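Local coordinates for protein putative marr-family transcriptional repressor (Streptomyces coelicolor, PDB 3ZPL) that binds DNA through a winged-helix motif and probably acts as a dimeric transcriptional regulator, possibly a repressor, of the MarR family, at residues T38-H43 and Q139-R144; L62-E67 and R71-T76; H91-L96 and V102-C107. All coordinates share one frame; numbering follows the deposited sequence.

Contact 1: T38-H43 and Q139-R144; sequences TLLEDH and QAVFDR
The imidazole of H43 comes obliquely up to the methyl of A140, CD2 lying 4.3 Å from CB, so the ring brushes the opposing helix and does not stack on it. The second flat group, the phenyl ring of F142, belongs to the other helix and takes no direct part across the interface. One of its faces is covered by V141 of its own segment, whose CG1 stands 4.1 Å above the plane, over the ring centre. With CG1 anti to the backbone N (chi1 179°), V141 splits its two methyls between different tasks: CG1 goes to the phenyl face, while CG2 is turned to the helix opposite.

L40 is the residue that fills the gap between the backbones, which approach most closely at the CA atoms of L40 and A140, 7.5 Å apart. Its two methyls straddle consecutive residues. CD2 rests 3.9 Å from the CB of A140, and CD1 reaches the CG2 of V141 at 4.0 Å, the two side chains crossing at about a right angle. The CB of A140 is thus shared by the leucine and the histidine, which stand about one helical turn apart. The contact is made by carbon atoms alone and is small, burying 119 Å²; the short side chain of A140 meets the branched end of L40 where the backbones come closest. On the 139-144 side the helix widens into a pi-type turn at residues 139-142.

The contact joins helix 24-52 to the C-terminal end of helix 120-142, on a side of the fold that also meets the second subunit. There D42 forms a salt bridge with R177 of that subunit, H43 packs on its L164, and F142 on its W30, which places this helix pair beside the dimer interface.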
loop_
_atom_site.group_PDB
_atom_site.type_symbol
_atom_site.label_atom_id
_atom_site.label_comp_id
_atom_site.label_asym_id
_atom_site.label_seq_id
_atom_site.Cartn_x
_atom_site.Cartn_y
_atom_site.Cartn_z
ATOM N N THR A 38 4.487 1.672 -2.659
ATOM C CA THR A 38 4.114 3.023 -2.262
ATOM C C THR A 38 3.935 3.893 -3.494
ATOM O O THR A 38 3.082 4.785 -3.483
ATOM C CB THR A 38 5.143 3.665 -1.313
ATOM O OG1 THR A 38 5.397 2.796 -0.206
ATOM C CG2 THR A 38 4.641 5.015 -0.778
ATOM N N LEU A 39 4.710 3.627 -4.556
ATOM C CA LEU A 39 4.616 4.395 -5.809
ATOM C C LEU A 39 3.405 3.976 -6.628
ATOM O O LEU A 39 2.760 4.819 -7.234
ATOM C CB LEU A 39 5.878 4.243 -6.674
ATOM C CG LEU A 39 7.163 4.942 -6.215
ATOM C CD1 LEU A 39 8.335 4.363 -6.960
ATOM C CD2 LEU A 39 7.110 6.448 -6.407
ATOM N N LEU A 40 3.121 2.674 -6.678
ATOM C CA LEU A 40 1.913 2.198 -7.345
ATOM C C LEU A 40 0.629 2.769 -6.709
ATOM O O LEU A 40 -0.200 3.342 -7.417
ATOM C CB LEU A 40 1.832 0.673 -7.336
ATOM C CG LEU A 40 2.096 -0.029 -8.654
ATOM C CD1 LEU A 40 1.978 -1.535 -8.457
ATOM C CD2 LEU A 40 1.148 0.445 -9.759
ATOM N N GLU A 41 0.460 2.604 -5.395
ATOM C CA GLU A 41 -0.747 3.137 -4.725
ATOM C C GLU A 41 -0.857 4.622 -5.032
ATOM O O GLU A 41 -1.942 5.111 -5.254
ATOM C CB GLU A 41 -0.805 2.909 -3.210
ATOM N N ASP A 42 0.274 5.323 -5.080
ATOM C CA ASP A 42 0.257 6.746 -5.374
ATOM C C ASP A 42 -0.191 7.015 -6.812
ATOM O O ASP A 42 -1.024 7.879 -7.071
ATOM C CB ASP A 42 1.644 7.334 -5.139
ATOM C CG ASP A 42 1.700 8.811 -5.409
ATOM O OD1 ASP A 42 1.939 9.203 -6.562
ATOM O OD2 ASP A 42 1.491 9.595 -4.471
ATOM N N HIS A 43 0.386 6.270 -7.741
ATOM C CA HIS A 43 0.126 6.471 -9.146
ATOM C C HIS A 43 -1.335 6.160 -9.462
ATOM O O HIS A 43 -2.002 6.922 -10.187
ATOM C CB HIS A 43 1.068 5.610 -9.980
ATOM C CG HIS A 43 0.844 5.729 -11.450
ATOM N ND1 HIS A 43 0.809 6.942 -12.101
ATOM C CD2 HIS A 43 0.619 4.785 -12.395
ATOM C CE1 HIS A 43 0.588 6.739 -13.389
ATOM N NE2 HIS A 43 0.463 5.438 -13.592
ATOM N N GLN A 139 0.643 -0.168 -17.972
ATOM C CA GLN A 139 1.863 0.609 -18.213
ATOM C C GLN A 139 2.802 0.534 -17.024
ATOM O O GLN A 139 4.002 0.432 -17.194
ATOM C CB GLN A 139 1.565 2.074 -18.545
ATOM N N ALA A 140 2.255 0.563 -15.821
ATOM C CA ALA A 140 3.058 0.492 -14.608
ATOM C C ALA A 140 3.623 -0.896 -14.338
ATOM O O ALA A 140 4.701 -1.026 -13.767
ATOM C CB ALA A 140 2.230 0.932 -13.428
ATOM N N VAL A 141 2.897 -1.931 -14.745
ATOM C CA VAL A 141 3.250 -3.303 -14.374
ATOM C C VAL A 141 3.420 -4.250 -15.571
ATOM O O VAL A 141 4.547 -4.572 -15.937
ATOM C CB VAL A 141 2.209 -3.885 -13.409
ATOM C CG1 VAL A 141 2.554 -5.323 -13.049
ATOM C CG2 VAL A 141 2.133 -3.024 -12.160
ATOM N N PHE A 142 2.319 -4.683 -16.182
ATOM C CA PHE A 142 2.363 -5.848 -17.068
ATOM C C PHE A 142 3.170 -5.638 -18.344
ATOM O O PHE A 142 3.873 -6.550 -18.795
ATOM C CB PHE A 142 0.943 -6.342 -17.376
ATOM C CG PHE A 142 0.229 -6.892 -16.181
ATOM C CD1 PHE A 142 0.473 -8.190 -15.750
ATOM C CD2 PHE A 142 -0.661 -6.109 -15.458
ATOM C CE1 PHE A 142 -0.161 -8.700 -14.627
ATOM C CE2 PHE A 142 -1.312 -6.616 -14.341
ATOM C CZ PHE A 142 -1.059 -7.912 -13.925
ATOM N N ASP A 143 3.086 -4.444 -18.924
ATOM C CA ASP A 143 3.916 -4.103 -20.081
ATOM C C ASP A 143 5.421 -4.187 -19.803
ATOM O O ASP A 143 6.210 -4.182 -20.748
ATOM C CB ASP A 143 3.588 -2.691 -20.590
ATOM C CG ASP A 143 2.305 -2.636 -21.401
ATOM O OD1 ASP A 143 1.800 -3.704 -21.839
ATOM O OD2 ASP A 143 1.814 -1.514 -21.638
ATOM N N ARG A 144 5.816 -4.254 -18.528
ATOM C CA ARG A 144 7.233 -4.207 -18.140
ATOM C C ARG A 144 7.820 -5.549 -17.713
ATOM O O ARG A 144 9.019 -5.636 -17.446
ATOM C CB ARG A 144 7.426 -3.212 -17.000
ATOM C CG ARG A 144 6.823 -1.846 -17.281
ATOM C CD ARG A 144 7.300 -0.792 -16.298
ATOM N NE ARG A 144 7.834 0.347 -17.032
ATOM C CZ ARG A 144 7.408 1.608 -16.956
ATOM N NH1 ARG A 144 6.433 1.971 -16.121
ATOM N NH2 ARG A 144 8.006 2.534 -17.708
#

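Contact 2: L62-E67 and R71-T76; sequences LVKLAE and RRLRMT. With nucleotides of chain C.
K64 opens the contact with the aliphatic part of its chain, its CG lying 3.8 Å from the CD2 of L73. A bend at chi2 (48°) turns the rest of the lysine toward the C-terminal end of its own helix, where the ammonium makes a long salt bridge to E67 and a cation-pi contact with Y81. L65 follows with two different groups. Its CD2 packs against the CB of L73 at 3.5 Å, the two side chains crossing obliquely between helix and strand, while its carbonyl O receives a CA-H...O contact from R71, 3.2 Å from O to CA. At A66 it is the backbone that is touched, for the CG of R71 runs past its CA at 4.1 Å. Beyond, R71 extends to a cation-pi contact with Y123.

The strand 72-74 then leads to the DNA. R74 occupies the N-cap position of helix 75-82, and T76 grips OP2 of DA5 of chain C twice, through its backbone N at 3.0 Å and through OG1 at 2.9 Å. The threonine can do so because OG1 sits beside its own backbone N (chi1 -58°). The guanidinium of R74 lies obliquely near the other oxygen, its NE 3.8 Å from OP1. With an alanine here, the DA5 phosphate would probably lose a nearby positive charge.

Chemically, the contact divides its labour: leucines and aliphatic stems join helix 56-66 to the strand, while an amide and a hydroxyl at the start of the next helix bind a backbone phosphate, with the R74 guanidinium only nearby; the helix N-terminus probably helps to stabilise the phosphate's charge.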
loop_
_atom_site.group_PDB
_atom_site.type_symbol
_atom_site.label_atom_id
_atom_site.label_comp_id
_atom_site.label_asym_id
_atom_site.label_seq_id
_atom_site.Cartn_x
_atom_site.Cartn_y
_atom_site.Cartn_z
ATOM N N LEU A 62 -16.508 -0.971 -6.033
ATOM C CA LEU A 62 -17.437 -0.950 -7.161
ATOM C C LEU A 62 -17.203 -2.105 -8.107
ATOM O O LEU A 62 -18.138 -2.729 -8.573
ATOM C CB LEU A 62 -17.312 0.344 -7.935
ATOM C CG LEU A 62 -17.518 1.631 -7.150
ATOM C CD1 LEU A 62 -17.801 2.753 -8.128
ATOM C CD2 LEU A 62 -18.643 1.511 -6.136
ATOM N N VAL A 63 -15.943 -2.392 -8.387
ATOM C CA VAL A 63 -15.579 -3.497 -9.276
ATOM C C VAL A 63 -16.068 -4.830 -8.723
ATOM O O VAL A 63 -16.626 -5.652 -9.454
ATOM C CB VAL A 63 -14.055 -3.553 -9.484
ATOM C CG1 VAL A 63 -13.638 -4.826 -10.206
ATOM C CG2 VAL A 63 -13.601 -2.332 -10.264
ATOM N N LYS A 64 -15.901 -5.044 -7.427
ATOM C CA LYS A 64 -16.341 -6.308 -6.869
ATOM C C LYS A 64 -17.867 -6.470 -6.890
ATOM O O LYS A 64 -18.363 -7.590 -7.040
ATOM C CB LYS A 64 -15.806 -6.526 -5.466
ATOM C CG LYS A 64 -16.054 -7.942 -4.981
ATOM C CD LYS A 64 -15.649 -9.003 -5.994
ATOM C CE LYS A 64 -16.088 -10.376 -5.534
ATOM N NZ LYS A 64 -15.815 -11.398 -6.582
ATOM N N LEU A 65 -18.605 -5.376 -6.706
ATOM C CA LEU A 65 -20.091 -5.426 -6.745
ATOM C C LEU A 65 -20.562 -5.646 -8.173
ATOM O O LEU A 65 -21.350 -6.557 -8.445
ATOM C CB LEU A 65 -20.697 -4.133 -6.218
ATOM C CG LEU A 65 -20.396 -3.775 -4.765
ATOM C CD1 LEU A 65 -21.091 -2.478 -4.401
ATOM C CD2 LEU A 65 -20.819 -4.899 -3.836
ATOM N N ALA A 66 -20.014 -4.851 -9.094
ATOM C CA ALA A 66 -20.235 -5.042 -10.534
ATOM C C ALA A 66 -20.052 -6.501 -10.992
ATOM O O ALA A 66 -20.746 -6.969 -11.879
ATOM C CB ALA A 66 -19.308 -4.127 -11.325
ATOM N N GLU A 67 -19.113 -7.194 -10.362
ATOM C CA GLU A 67 -18.866 -8.608 -10.620
ATOM C C GLU A 67 -19.811 -9.559 -9.902
ATOM O O GLU A 67 -19.885 -10.727 -10.260
ATOM C CB GLU A 67 -17.455 -8.977 -10.170
ATOM C CG GLU A 67 -16.340 -8.575 -11.107
ATOM C CD GLU A 67 -15.024 -9.168 -10.661
ATOM O OE1 GLU A 67 -14.833 -9.321 -9.414
ATOM O OE2 GLU A 67 -14.189 -9.487 -11.558
ATOM N N ARG A 71 -25.384 -7.547 -8.629
ATOM C CA ARG A 71 -24.562 -6.360 -8.352
ATOM C C ARG A 71 -24.553 -5.952 -6.885
ATOM O O ARG A 71 -24.448 -4.775 -6.544
ATOM C CB ARG A 71 -25.002 -5.202 -9.256
ATOM C CG ARG A 71 -24.317 -5.210 -10.607
ATOM C CD ARG A 71 -25.108 -4.335 -11.562
ATOM N NE ARG A 71 -24.702 -4.278 -12.972
ATOM C CZ ARG A 71 -25.267 -3.448 -13.845
ATOM N NH1 ARG A 71 -26.241 -2.633 -13.446
ATOM N NH2 ARG A 71 -24.864 -3.426 -15.109
ATOM N N ARG A 72 -24.659 -6.946 -6.012
ATOM C CA ARG A 72 -24.772 -6.697 -4.586
ATOM C C ARG A 72 -23.937 -7.680 -3.811
ATOM O O ARG A 72 -23.595 -8.748 -4.300
ATOM C CB ARG A 72 -26.237 -6.773 -4.141
ATOM C CG ARG A 72 -26.806 -8.191 -4.076
ATOM C CD ARG A 72 -28.316 -8.163 -3.933
ATOM N NE ARG A 72 -28.882 -7.327 -4.972
ATOM C CZ ARG A 72 -30.010 -6.619 -4.859
ATOM N NH1 ARG A 72 -30.727 -6.648 -3.732
ATOM N NH2 ARG A 72 -30.430 -5.881 -5.889
ATOM N N LEU A 73 -23.672 -7.327 -2.561
ATOM C CA LEU A 73 -22.847 -8.126 -1.677
ATOM C C LEU A 73 -23.093 -7.614 -0.260
ATOM O O LEU A 73 -23.242 -6.412 -0.044
ATOM C CB LEU A 73 -21.381 -7.915 -2.064
ATOM C CG LEU A 73 -20.444 -9.115 -2.226
ATOM C CD1 LEU A 73 -21.036 -10.223 -3.085
ATOM C CD2 LEU A 73 -19.132 -8.636 -2.821
ATOM N N ARG A 74 -23.147 -8.509 0.715
ATOM C CA ARG A 74 -23.318 -8.075 2.104
ATOM C C ARG A 74 -22.044 -7.454 2.614
ATOM O O ARG A 74 -20.964 -7.846 2.204
ATOM C CB ARG A 74 -23.767 -9.233 2.995
ATOM C CG ARG A 74 -25.264 -9.440 2.842
ATOM C CD ARG A 74 -25.734 -10.669 3.585
ATOM N NE ARG A 74 -25.464 -10.587 5.011
ATOM C CZ ARG A 74 -26.327 -10.876 5.981
ATOM N NH1 ARG A 74 -27.588 -11.286 5.719
ATOM N NH2 ARG A 74 -25.923 -10.757 7.246
ATOM N N MET A 75 -22.184 -6.512 3.539
ATOM C CA MET A 75 -21.055 -5.711 4.011
ATOM C C MET A 75 -19.804 -6.520 4.359
ATOM O O MET A 75 -18.725 -6.263 3.819
ATOM C CB MET A 75 -21.464 -4.891 5.227
ATOM C CG MET A 75 -22.655 -3.965 5.002
ATOM S SD MET A 75 -22.561 -2.998 3.467
ATOM C CE MET A 75 -21.412 -1.730 3.970
ATOM N N THR A 76 -19.929 -7.488 5.264
ATOM C CA THR A 76 -18.752 -8.220 5.719
ATOM C C THR A 76 -18.120 -8.932 4.543
ATOM O O THR A 76 -16.881 -8.978 4.445
ATOM C CB THR A 76 -19.058 -9.223 6.838
ATOM O OG1 THR A 76 -19.636 -8.526 7.941
ATOM C CG2 THR A 76 -17.786 -9.923 7.318
ATOM P P DA C 5 -23.588 -7.308 7.394
ATOM O OP1 DA C 5 -24.666 -7.164 6.388
ATOM O OP2 DA C 5 -22.288 -7.915 7.011
ATOM O "O5'" DA C 5 -23.388 -5.880 8.066
ATOM C "C5'" DA C 5 -24.541 -5.201 8.568
ATOM C "C4'" DA C 5 -24.144 -4.019 9.422
ATOM O "O4'" DA C 5 -23.398 -4.428 10.582
ATOM C "C3'" DA C 5 -23.265 -2.951 8.771
ATOM O "O3'" DA C 5 -24.075 -1.949 8.155
ATOM C "C2'" DA C 5 -22.432 -2.425 9.940
ATOM C "C1'" DA C 5 -22.959 -3.213 11.136
ATOM N N9 DA C 5 -21.994 -3.502 12.191
ATOM C C8 DA C 5 -20.947 -4.388 12.177
ATOM N N7 DA C 5 -20.231 -4.377 13.274
ATOM C C5 DA C 5 -20.849 -3.420 14.066
ATOM C C6 DA C 5 -20.558 -2.922 15.348
ATOM N N6 DA C 5 -19.541 -3.354 16.096
ATOM N N1 DA C 5 -21.362 -1.956 15.846
ATOM C C2 DA C 5 -22.375 -1.517 15.091
ATOM N N3 DA C 5 -22.745 -1.901 13.868
ATOM C C4 DA C 5 -21.931 -2.868 13.409
#

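Contact 3: H91-L96 and V102-C107. With nucleotides of chain D; nucleotides of chain C.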
loop_
_atom_site.group_PDB
_atom_site.type_symbol
_atom_site.label_atom_id
_atom_site.label_comp_id
_atom_site.label_asym_id
_atom_site.label_seq_id
_atom_site.Cartn_x
_atom_site.Cartn_y
_atom_site.Cartn_z
ATOM N N HIS A 91 -17.794 3.529 6.416
ATOM C CA HIS A 91 -17.474 4.904 6.053
ATOM C C HIS A 91 -17.384 5.053 4.523
ATOM O O HIS A 91 -17.946 5.990 3.973
ATOM C CB HIS A 91 -16.168 5.378 6.713
ATOM C CG HIS A 91 -16.301 5.662 8.178
ATOM N ND1 HIS A 91 -17.288 6.482 8.689
ATOM C CD2 HIS A 91 -15.570 5.247 9.235
ATOM C CE1 HIS A 91 -17.154 6.559 9.999
ATOM N NE2 HIS A 91 -16.120 5.817 10.356
ATOM N N ALA A 92 -16.722 4.117 3.856
ATOM C CA ALA A 92 -16.559 4.188 2.414
ATOM C C ALA A 92 -17.889 4.126 1.682
ATOM O O ALA A 92 -18.111 4.885 0.726
ATOM C CB ALA A 92 -15.658 3.069 1.929
ATOM N N VAL A 93 -18.781 3.245 2.126
ATOM C CA VAL A 93 -20.105 3.136 1.506
ATOM C C VAL A 93 -21.045 4.335 1.837
ATOM O O VAL A 93 -21.916 4.669 1.032
ATOM C CB VAL A 93 -20.757 1.793 1.842
ATOM C CG1 VAL A 93 -22.171 1.721 1.292
ATOM C CG2 VAL A 93 -19.914 0.669 1.270
ATOM N N ALA A 94 -20.860 5.000 2.987
ATOM C CA ALA A 94 -21.592 6.242 3.246
ATOM C C ALA A 94 -21.215 7.267 2.204
ATOM O O ALA A 94 -22.071 8.004 1.686
ATOM C CB ALA A 94 -21.283 6.785 4.627
ATOM N N ARG A 95 -19.932 7.287 1.863
ATOM C CA ARG A 95 -19.391 8.265 0.935
ATOM C C ARG A 95 -19.840 7.944 -0.507
ATOM O O ARG A 95 -20.175 8.854 -1.261
ATOM C CB ARG A 95 -17.855 8.311 1.055
ATOM C CG ARG A 95 -17.159 9.461 0.338
ATOM C CD ARG A 95 -16.833 9.111 -1.120
ATOM N NE ARG A 95 -15.604 9.739 -1.640
ATOM C CZ ARG A 95 -15.252 9.759 -2.929
ATOM N NH1 ARG A 95 -16.032 9.215 -3.863
ATOM N NH2 ARG A 95 -14.123 10.355 -3.305
ATOM N N LEU A 96 -19.841 6.656 -0.863
ATOM C CA LEU A 96 -20.260 6.222 -2.195
ATOM C C LEU A 96 -21.774 6.360 -2.399
ATOM O O LEU A 96 -22.247 6.677 -3.503
ATOM C CB LEU A 96 -19.821 4.784 -2.442
ATOM C CG LEU A 96 -18.306 4.516 -2.420
ATOM C CD1 LEU A 96 -18.025 3.021 -2.417
ATOM C CD2 LEU A 96 -17.615 5.168 -3.598
ATOM N N VAL A 102 -23.646 3.891 -5.103
ATOM C CA VAL A 102 -24.029 2.721 -4.307
ATOM C C VAL A 102 -25.308 3.013 -3.510
ATOM O O VAL A 102 -25.596 4.159 -3.194
ATOM C CB VAL A 102 -22.882 2.327 -3.345
ATOM C CG1 VAL A 102 -23.340 1.387 -2.242
ATOM C CG2 VAL A 102 -21.760 1.660 -4.113
ATOM N N ARG A 103 -26.080 1.976 -3.207
ATOM C CA ARG A 103 -27.241 2.101 -2.306
ATOM C C ARG A 103 -27.290 0.866 -1.421
ATOM O O ARG A 103 -26.650 -0.145 -1.724
ATOM C CB ARG A 103 -28.548 2.248 -3.099
ATOM C CG ARG A 103 -28.894 1.038 -3.960
ATOM C CD ARG A 103 -30.158 1.247 -4.769
ATOM N NE ARG A 103 -30.500 0.047 -5.540
ATOM C CZ ARG A 103 -31.267 -0.961 -5.116
ATOM N NH1 ARG A 103 -31.813 -0.959 -3.904
ATOM N NH2 ARG A 103 -31.493 -1.996 -5.916
ATOM N N ARG A 104 -28.026 0.962 -0.324
ATOM C CA ARG A 104 -28.119 -0.110 0.650
ATOM C C ARG A 104 -29.529 -0.668 0.761
ATOM O O ARG A 104 -30.502 0.060 0.618
ATOM C CB ARG A 104 -27.706 0.404 2.025
ATOM C CG ARG A 104 -26.204 0.621 2.198
ATOM C CD ARG A 104 -25.919 1.905 2.994
ATOM N NE ARG A 104 -24.806 1.770 3.923
ATOM C CZ ARG A 104 -24.413 2.719 4.766
ATOM N NH1 ARG A 104 -25.042 3.892 4.794
ATOM N NH2 ARG A 104 -23.370 2.505 5.575
ATOM N N GLU A 105 -29.615 -1.962 1.060
ATOM C CA GLU A 105 -30.872 -2.607 1.405
ATOM C C GLU A 105 -30.674 -3.499 2.621
ATOM O O GLU A 105 -29.552 -3.935 2.917
ATOM C CB GLU A 105 -31.378 -3.452 0.235
ATOM C CG GLU A 105 -32.318 -2.735 -0.696
ATOM C CD GLU A 105 -32.888 -3.641 -1.779
ATOM O OE1 GLU A 105 -32.569 -4.848 -1.808
ATOM O OE2 GLU A 105 -33.675 -3.133 -2.618
ATOM N N ASP A 106 -31.773 -3.825 3.284
ATOM C CA ASP A 106 -31.746 -4.742 4.420
ATOM C C ASP A 106 -31.785 -6.176 3.907
ATOM O O ASP A 106 -32.343 -6.431 2.842
ATOM C CB ASP A 106 -32.935 -4.499 5.360
ATOM C CG ASP A 106 -33.203 -3.021 5.600
ATOM O OD1 ASP A 106 -32.785 -2.201 4.774
ATOM O OD2 ASP A 106 -33.846 -2.678 6.604
ATOM N N CYS A 107 -31.174 -7.105 4.652
ATOM C CA CYS A 107 -31.321 -8.523 4.361
ATOM C C CYS A 107 -32.706 -8.897 4.901
ATOM O O CYS A 107 -33.062 -8.510 6.014
ATOM C CB CYS A 107 -30.212 -9.363 5.009
ATOM S SG CYS A 107 -30.303 -11.120 4.628
ATOM P P DT D 12 -12.787 10.700 0.499
ATOM O OP1 DT D 12 -12.693 10.159 -0.892
ATOM O OP2 DT D 12 -14.095 10.892 1.188
ATOM O "O5'" DT D 12 -11.953 9.784 1.498
ATOM C "C5'" DT D 12 -10.602 9.461 1.190
ATOM C "C4'" DT D 12 -9.966 8.834 2.400
ATOM O "O4'" DT D 12 -9.986 9.762 3.505
ATOM C "C3'" DT D 12 -10.668 7.567 2.897
ATOM O "O3'" DT D 12 -9.737 6.511 2.667
ATOM C "C2'" DT D 12 -10.988 7.861 4.356
ATOM C "C1'" DT D 12 -10.061 9.008 4.693
ATOM N N1 DT D 12 -10.523 9.907 5.772
ATOM C C2 DT D 12 -9.748 10.031 6.907
ATOM O O2 DT D 12 -8.691 9.442 7.061
ATOM N N3 DT D 12 -10.259 10.881 7.859
ATOM C C4 DT D 12 -11.436 11.600 7.787
ATOM O O4 DT D 12 -11.751 12.349 8.707
ATOM C C5 DT D 12 -12.198 11.419 6.570
ATOM C C7 DT D 12 -13.492 12.149 6.406
ATOM C C6 DT D 12 -11.714 10.586 5.641
ATOM P P DG C 8 -22.544 10.143 14.514
ATOM O OP1 DG C 8 -23.640 10.986 15.075
ATOM O OP2 DG C 8 -22.164 10.257 13.072
ATOM O "O5'" DG C 8 -21.220 10.380 15.371
ATOM C "C5'" DG C 8 -21.126 9.887 16.725
ATOM C "C4'" DG C 8 -19.790 10.256 17.325
ATOM O "O4'" DG C 8 -18.818 9.233 17.008
ATOM C "C3'" DG C 8 -19.191 11.577 16.842
ATOM O "O3'" DG C 8 -18.639 12.226 17.990
ATOM C "C2'" DG C 8 -18.197 11.142 15.778
ATOM C "C1'" DG C 8 -17.731 9.787 16.286
ATOM N N9 DG C 8 -17.352 8.829 15.252
ATOM C C8 DG C 8 -17.832 8.746 13.968
ATOM N N7 DG C 8 -17.312 7.760 13.291
ATOM C C5 DG C 8 -16.441 7.151 14.186
ATOM C C6 DG C 8 -15.574 6.041 14.015
ATOM O O6 DG C 8 -15.406 5.341 13.009
ATOM N N1 DG C 8 -14.855 5.770 15.173
ATOM C C2 DG C 8 -14.949 6.478 16.343
ATOM N N2 DG C 8 -14.172 6.057 17.352
ATOM N N3 DG C 8 -15.750 7.519 16.514
ATOM C C4 DG C 8 -16.457 7.800 15.401
ATOM P P DT C 6 -23.413 -0.577 7.594
ATOM O OP1 DT C 6 -24.321 -0.003 6.570
ATOM O OP2 DT C 6 -22.005 -0.846 7.228
ATOM O "O5'" DT C 6 -23.423 0.364 8.877
ATOM C "C5'" DT C 6 -24.645 0.648 9.557
ATOM C "C4'" DT C 6 -24.369 1.525 10.755
ATOM O "O4'" DT C 6 -23.480 0.864 11.683
ATOM C "C3'" DT C 6 -23.719 2.867 10.417
ATOM O "O3'" DT C 6 -24.621 3.887 10.852
ATOM C "C2'" DT C 6 -22.385 2.835 11.145
ATOM C "C1'" DT C 6 -22.619 1.822 12.253
ATOM N N1 DT C 6 -21.410 1.111 12.718
ATOM C C2 DT C 6 -20.940 1.345 13.992
ATOM O O2 DT C 6 -21.484 2.106 14.777
ATOM N N3 DT C 6 -19.807 0.641 14.322
ATOM C C4 DT C 6 -19.111 -0.244 13.518
ATOM O O4 DT C 6 -18.098 -0.787 13.942
ATOM C C5 DT C 6 -19.651 -0.425 12.190
ATOM C C7 DT C 6 -18.965 -1.362 11.247
ATOM C C6 DT C 6 -20.761 0.248 11.865
#
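V93 meets two residues of the strand with one methyl: its CG1 lies 3.7 Å from the CG1 of V102 and also touches the NE of R104. That methyl is swung away from the backbone N (chi1 176°), off the helix and toward the strand. A turn further on, L96 sets its CB 4.0 Å from the CB of V102, closing the apolar layer.

R104 bends at chi2 and chi3 as it passes V93, a course that brings NH2 to 2.9 Å from OP1 of DT6 of chain C, while NH1 forms a salt bridge with E97. H91 reaches DNA edge-on: NE2 donates to O6 of DG8 of chain C at 2.8 Å, nearly straight at 172°, and N7 of the same guanine lies in the plane of the H91 ring, at its edge. This is direct reading of the guanine's major-groove edge. R95, likewise bent twice, gives NH2 to OP1 of DT12 of chain D at 2.8 Å.

Helix 86-98 is therefore the recognition helix of the winged helix, and strand 102-106 begins the wing. Strand 114-118 pairs with that strand, while helix 56-66 closes the buried side, with Y58 against L96 and L62 against V102.

Overall arrangement
Contacts 2 and 3 both lie within one winged-helix unit, with centres 11 Å apart and strands at the two edges of the same antiparallel sheet. They touch directly: the CD2 of L62 lies 3.7 Å from the CG2 of V102. Together they spread DNA binding over both strands, since contact 2 and R104 of contact 3 meet successive phosphates of chain C while the recognition helix reads a base and reaches chain D. Contact 1 lies across the chain's centre, 25 Å from contact 2 and 30 Å from contact 3 between centres. It closes a long loop enclosing both, linking the DNA-binding unit's flanking helices beside the second subunit.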